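PDB 1VYF: 14 kDa fatty acid-binding protein from Schistosoma mansoni, which binds long-chain fatty acids such as oleic and arachidonic acid inside a beta-barrel and may transport them in the cytoplasm. Local coordinates for residues P101-R109 / K117-V125. Sequence-based numbering, arbitrary orientation. Where two conformers were deposited one is given.
With OLA (oleic acid), chain B.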
ATOM      1  N   PRO A 101     -13.409  -2.539  11.159  1.00 44.99           N
ATOM      2  CA  PRO A 101     -14.451  -3.355  11.813  1.00 44.84           C
ATOM      3  C   PRO A 101     -15.306  -4.168  10.849  1.00 44.75           C
ATOM      4  O   PRO A 101     -15.838  -5.214  11.248  1.00 46.16           O
ATOM      5  CB  PRO A 101     -15.308  -2.305  12.528  1.00 45.06           C
ATOM      6  CG  PRO A 101     -14.437  -1.130  12.646  1.00 45.48           C
ATOM      7  CD  PRO A 101     -13.666  -1.098  11.339  1.00 44.99           C
ATOM      8  N   LYS A 102     -15.454  -3.686   9.617  1.00 44.04           N
ATOM      9  CA  LYS A 102     -16.192  -4.404   8.588  1.00 43.05           C
ATOM     10  C   LYS A 102     -15.317  -5.440   7.842  1.00 42.09           C
ATOM     11  O   LYS A 102     -15.792  -6.532   7.528  1.00 41.68           O
ATOM     12  CB  LYS A 102     -16.835  -3.411   7.626  1.00 43.25           C
ATOM     13  CG  LYS A 102     -17.920  -2.527   8.240  1.00 44.71           C
ATOM     14  CD  LYS A 102     -18.621  -1.666   7.156  1.00 46.33           C
ATOM     15  CE  LYS A 102     -19.550  -0.608   7.742  1.00 48.27           C
ATOM     16  NZ  LYS A 102     -19.960   0.424   6.728  1.00 50.50           N
ATOM     17  N   ASN A 103     -14.036  -5.127   7.618  1.00 40.29           N
ATOM     18  CA  ASN A 103     -13.178  -5.929   6.736  1.00 39.40           C
ATOM     19  C   ASN A 103     -11.702  -5.908   7.096  1.00 38.09           C
ATOM     20  O   ASN A 103     -11.236  -5.067   7.851  1.00 38.10           O
ATOM     21  CB  ASN A 103     -13.271  -5.428   5.310  1.00 39.41           C
ATOM     22  CG  ASN A 103     -14.518  -5.899   4.589  1.00 39.71           C
ATOM     23  OD1 ASN A 103     -14.732  -7.095   4.422  1.00 44.09           O
ATOM     24  ND2 ASN A 103     -15.322  -4.964   4.139  1.00 36.25           N
ATOM     25  N   THR A 104     -10.974  -6.855   6.523  1.00 36.43           N
ATOM     26  CA  THR A 104      -9.536  -6.924   6.638  1.00 35.40           C
ATOM     27  C   THR A 104      -8.944  -6.881   5.234  1.00 33.52           C
ATOM     28  O   THR A 104      -9.416  -7.597   4.358  1.00 32.54           O
ATOM     29  CB  THR A 104      -9.161  -8.196   7.393  1.00 36.92           C
ATOM     30  OG1 THR A 104      -9.468  -7.993   8.793  1.00 38.87           O
ATOM     31  CG2 THR A 104      -7.641  -8.467   7.362  1.00 36.83           C
ATOM     32  N   THR A 105      -7.962  -6.003   5.045  1.00 31.41           N
ATOM     33  CA  THR A 105      -7.226  -5.845   3.769  1.00 29.84           C
ATOM     34  C   THR A 105      -5.801  -6.335   3.949  1.00 28.77           C
ATOM     35  O   THR A 105      -5.119  -5.920   4.872  1.00 28.74           O
ATOM     36  CB  THR A 105      -7.196  -4.385   3.361  1.00 29.27           C
ATOM     37  OG1 THR A 105      -8.523  -3.856   3.340  1.00 28.76           O
ATOM     38  CG2 THR A 105      -6.614  -4.226   1.888  1.00 29.47           C
ATOM     39  N   VAL A 106      -5.359  -7.233   3.074  1.00 27.27           N
ATOM     40  CA  VAL A 106      -3.999  -7.710   3.078  1.00 26.88           C
ATOM     41  C   VAL A 106      -3.315  -7.115   1.835  1.00 26.46           C
ATOM     42  O   VAL A 106      -3.832  -7.241   0.708  1.00 27.31           O
ATOM     43  CB  VAL A 106      -3.905  -9.197   3.077  1.00 26.81           C
ATOM     44  CG1 VAL A 106      -2.475  -9.626   3.122  1.00 28.12           C
ATOM     45  CG2 VAL A 106      -4.681  -9.781   4.274  1.00 29.06           C
ATOM     46  N   ILE A 107      -2.219  -6.404   2.063  1.00 26.13           N
ATOM     47  CA  ILE A 107      -1.455  -5.766   0.959  1.00 26.01           C
ATOM     48  C   ILE A 107      -0.040  -6.306   0.917  1.00 25.99           C
ATOM     49  O   ILE A 107       0.790  -6.047   1.796  1.00 26.42           O
ATOM     50  CB  ILE A 107      -1.442  -4.230   1.112  1.00 25.89           C
ATOM     51  CG1 ILE A 107      -2.849  -3.695   1.342  1.00 27.41           C
ATOM     52  CG2 ILE A 107      -0.805  -3.588  -0.149  1.00 26.76           C
ATOM     53  CD1 ILE A 107      -2.891  -2.384   2.067  1.00 31.69           C
ATOM     54  N   VAL A 108       0.259  -7.092  -0.100  1.00 25.89           N
ATOM     55  CA  VAL A 108       1.576  -7.649  -0.283  1.00 26.27           C
ATOM     56  C   VAL A 108       2.287  -6.737  -1.311  1.00 25.91           C
ATOM     57  O   VAL A 108       1.693  -6.339  -2.304  1.00 26.68           O
ATOM     58  CB  VAL A 108       1.488  -9.136  -0.759  1.00 26.41           C
ATOM     59  CG1 VAL A 108       2.834  -9.748  -0.923  1.00 28.86           C
ATOM     60  CG2 VAL A 108       0.624  -9.967   0.179  1.00 29.21           C
ATOM     61  N   ARG A 109       3.522  -6.357  -1.007  1.00 25.42           N
ATOM     62  CA  ARG A 109       4.377  -5.565  -1.876  1.00 24.85           C
ATOM     63  C   ARG A 109       5.648  -6.338  -2.103  1.00 26.15           C
ATOM     64  O   ARG A 109       6.353  -6.714  -1.150  1.00 27.41           O
ATOM     65  CB  ARG A 109       4.704  -4.235  -1.236  1.00 24.82           C
ATOM     66  CG  ARG A 109       3.475  -3.385  -0.921  1.00 22.42           C
ATOM     67  CD  ARG A 109       3.785  -2.005  -0.464  1.00 23.80           C
ATOM     68  NE  ARG A 109       2.633  -1.129  -0.499  1.00 24.29           N
ATOM     69  CZ  ARG A 109       1.743  -0.965   0.464  1.00 27.89           C
ATOM     70  NH1 ARG A 109       1.844  -1.618   1.604  1.00 28.21           N
ATOM     71  NH2 ARG A 109       0.745  -0.118   0.278  1.00 29.68           N
ATOM     72  N   LYS A 117       5.239  -4.956  -7.312  1.00 26.08           N
ATOM     73  CA  LYS A 117       3.909  -5.492  -7.512  1.00 27.04           C
ATOM     74  C   LYS A 117       3.205  -5.401  -6.195  1.00 27.30           C
ATOM     75  O   LYS A 117       3.689  -5.926  -5.210  1.00 26.37           O
ATOM     76  CB  LYS A 117       3.968  -6.938  -7.967  1.00 27.52           C
ATOM     77  CG  LYS A 117       2.563  -7.552  -8.109  1.00 29.38           C
ATOM     78  CD  LYS A 117       2.535  -8.927  -8.735  1.00 34.75           C
ATOM     79  CE  LYS A 117       3.359  -9.936  -7.997  1.00 36.48           C
ATOM     80  NZ  LYS A 117       3.379 -11.231  -8.733  1.00 41.05           N
ATOM     81  N   THR A 118       2.047  -4.777  -6.179  1.00 27.37           N
ATOM     82  CA  THR A 118       1.259  -4.654  -4.925  1.00 27.53           C
ATOM     83  C   THR A 118      -0.028  -5.469  -5.080  1.00 27.45           C
ATOM     84  O   THR A 118      -0.863  -5.125  -5.923  1.00 26.63           O
ATOM     85  CB  THR A 118       0.951  -3.175  -4.689  1.00 27.12           C
ATOM     86  OG1 THR A 118       2.187  -2.468  -4.477  1.00 27.00           O
ATOM     87  CG2 THR A 118       0.123  -2.929  -3.415  1.00 28.65           C
ATOM     88  N   THR A 119      -0.186  -6.556  -4.316  1.00 27.58           N
ATOM     89  CA  THR A 119      -1.396  -7.375  -4.408  1.00 26.86           C
ATOM     90  C   THR A 119      -2.292  -6.999  -3.250  1.00 28.07           C
ATOM     91  O   THR A 119      -1.843  -7.010  -2.113  1.00 27.68           O
ATOM     92  CB  THR A 119      -1.023  -8.843  -4.406  1.00 27.87           C
ATOM     93  OG1 THR A 119      -0.200  -9.136  -5.543  1.00 28.67           O
ATOM     94  CG2 THR A 119      -2.224  -9.730  -4.585  1.00 28.20           C
ATOM     95  N   VAL A 120      -3.554  -6.685  -3.524  1.00 27.04           N
ATOM     96  CA  VAL A 120      -4.485  -6.242  -2.469  1.00 27.01           C
ATOM     97  C   VAL A 120      -5.643  -7.229  -2.402  1.00 26.83           C
ATOM     98  O   VAL A 120      -6.355  -7.421  -3.379  1.00 26.59           O
ATOM     99  CB  VAL A 120      -5.016  -4.851  -2.767  1.00 26.51           C
ATOM    100  CG1 VAL A 120      -5.968  -4.346  -1.639  1.00 28.52           C
ATOM    101  CG2 VAL A 120      -3.856  -3.879  -2.991  1.00 27.22           C
ATOM    102  N   THR A 121      -5.866  -7.847  -1.240  1.00 27.40           N
ATOM    103  CA  THR A 121      -6.908  -8.872  -1.123  1.00 28.04           C
ATOM    104  C   THR A 121      -7.834  -8.534   0.039  1.00 28.62           C
ATOM    105  O   THR A 121      -7.361  -8.133   1.081  1.00 27.24           O
ATOM    106  CB  THR A 121      -6.285 -10.276  -0.908  1.00 29.47           C
ATOM    107  OG1 THR A 121      -5.400 -10.293   0.233  1.00 33.59           O
ATOM    108  CG2 THR A 121      -5.360 -10.584  -1.981  1.00 26.31           C
ATOM    109  N   VAL A 122      -9.140  -8.609  -0.200  1.00 29.29           N
ATOM    110  CA  VAL A 122     -10.173  -8.407   0.824  1.00 31.23           C
ATOM    111  C   VAL A 122     -11.111  -9.622   0.655  1.00 32.06           C
ATOM    112  O   VAL A 122     -11.880  -9.672  -0.295  1.00 32.62           O
ATOM    113  CB  VAL A 122     -10.943  -7.105   0.598  1.00 30.89           C
ATOM    114  CG1 VAL A 122     -12.003  -6.913   1.690  1.00 33.50           C
ATOM    115  CG2 VAL A 122      -9.969  -5.870   0.533  1.00 31.00           C
ATOM    116  N   GLY A 123     -10.988 -10.604   1.538  1.00 33.45           N
ATOM    117  CA  GLY A 123     -11.746 -11.841   1.437  1.00 34.46           C
ATOM    118  C   GLY A 123     -11.341 -12.613   0.199  1.00 35.44           C
ATOM    119  O   GLY A 123     -10.165 -12.949   0.050  1.00 36.77           O
ATOM    120  N   ASP A 124     -12.301 -12.818  -0.711  1.00 36.04           N
ATOM    121  CA  ASP A 124     -12.085 -13.597  -1.944  1.00 36.36           C
ATOM    122  C   ASP A 124     -11.776 -12.695  -3.154  1.00 35.33           C
ATOM    123  O   ASP A 124     -11.520 -13.210  -4.227  1.00 36.72           O
ATOM    124  CB  ASP A 124     -13.277 -14.561  -2.252  0.50 36.56           C
ATOM    125  CG  ASP A 124     -14.597 -13.837  -2.576  0.50 36.97           C
ATOM    126  OD1 ASP A 124     -15.682 -14.417  -2.315  0.50 36.04           O
ATOM    127  OD2 ASP A 124     -14.674 -12.711  -3.109  0.50 37.60           O
ATOM    128  N   VAL A 125     -11.760 -11.372  -2.978  1.00 33.72           N
ATOM    129  CA  VAL A 125     -11.478 -10.425  -4.087  1.00 32.14           C
ATOM    130  C   VAL A 125      -9.992  -9.980  -4.065  1.00 31.40           C
ATOM    131  O   VAL A 125      -9.420  -9.678  -2.993  1.00 30.18           O
ATOM    132  CB  VAL A 125     -12.401  -9.197  -3.979  1.00 32.63           C
ATOM    133  CG1 VAL A 125     -12.259  -8.283  -5.132  1.00 33.31           C
ATOM    134  CG2 VAL A 125     -13.876  -9.638  -3.838  1.00 33.43           C
TER
HETATM  135  C1  OLA B1134      -1.563   0.460  -3.183  0.50 41.39           C
HETATM  136  O1  OLA B1134      -0.558   0.736  -2.545  0.50 39.33           O
HETATM  137  O2  OLA B1134      -1.473   0.641  -4.492  0.50 36.45           O
HETATM  138  C2  OLA B1134      -2.861  -0.127  -2.627  0.50 42.79           C
HETATM  139  C3  OLA B1134      -3.303   0.241  -1.201  0.50 45.58           C
HETATM  140  C4  OLA B1134      -4.791   0.680  -1.122  0.50 46.40           C
HETATM  141  C5  OLA B1134      -5.715  -0.153  -0.223  0.50 45.02           C
HETATM  142  C6  OLA B1134      -7.200  -0.018  -0.587  0.50 44.81           C
HETATM  143  C7  OLA B1134      -7.923   1.161   0.050  0.50 44.29           C
HETATM  144  C8  OLA B1134      -7.849   2.436  -0.787  0.50 45.94           C
HETATM  145  C9  OLA B1134      -9.216   2.980  -1.129  0.50 45.67           C
HETATM  146  C10 OLA B1134      -9.401   4.027  -1.947  0.50 47.24           C
HETATM  147  C11 OLA B1134      -8.274   4.775  -2.631  0.50 47.79           C
HETATM  148  C12 OLA B1134      -8.466   6.292  -2.564  0.50 48.58           C
HETATM  149  C13 OLA B1134      -7.532   7.060  -3.512  0.50 47.92           C
HETATM  150  C14 OLA B1134      -6.059   7.076  -3.090  0.50 50.11           C
HETATM  151  C15 OLA B1134      -5.225   5.972  -3.753  0.50 49.95           C
HETATM  152  C16 OLA B1134      -3.919   5.715  -2.992  0.50 50.39           C
HETATM  153  C17 OLA B1134      -3.763   4.256  -2.547  0.50 49.11           C
HETATM  154  C18 OLA B1134      -3.054   3.465  -3.619  0.50 47.90           C
HETATM  155  O   HOH W   1      -9.062 -10.295   4.004  1.00 38.55           O
HETATM  156  O   HOH W   2       2.061   0.124  -3.061  1.00 34.35           O
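Lys117 lends its backbone oxygen to the CA-H of Arg109. Thr118 OG1 shares a water with Arg109 NE and oleate O1, the water lying in the guanidinium plane. The arginine, extended from CG to NE, also reaches O1 directly, NH2 donating at 3.2 Å, while Gln96 takes NH1; together these partners fix how the guanidinium is turned. With OG1 anti to the carbonyl carbon (chi1 -64°), Thr118 CG2 presses on Ile107 CG2 at a tight 3.5 Å, and Ile107 CG2 in turn lies over one guanidinium face, toward its rim. Thr119 exchanges two backbone bonds with Val108, its N donating to Val108 O at 2.8 Å. Val120 then splits its branches: CG1 meets Thr105 CG2 at 3.6 Å, whereas CG2 faces oleate C2 at 3.9 Å. On the outer face Thr121 pairs with Val106, whose N-H points almost straight (174°) at Thr121 O. Val122 CG2 packs against Thr105, CG1 beside Asn103 OD1, and a second water bridges Thr104 O to Gly123 N, in the type II' turn from Val122 to Val125. Such a hairpin, polar at the carboxylate and apolar where the acyl chain begins, is characteristic of the fatty acid-binding protein beta-barrel; Arg129 and Tyr131 complete the carboxylate site.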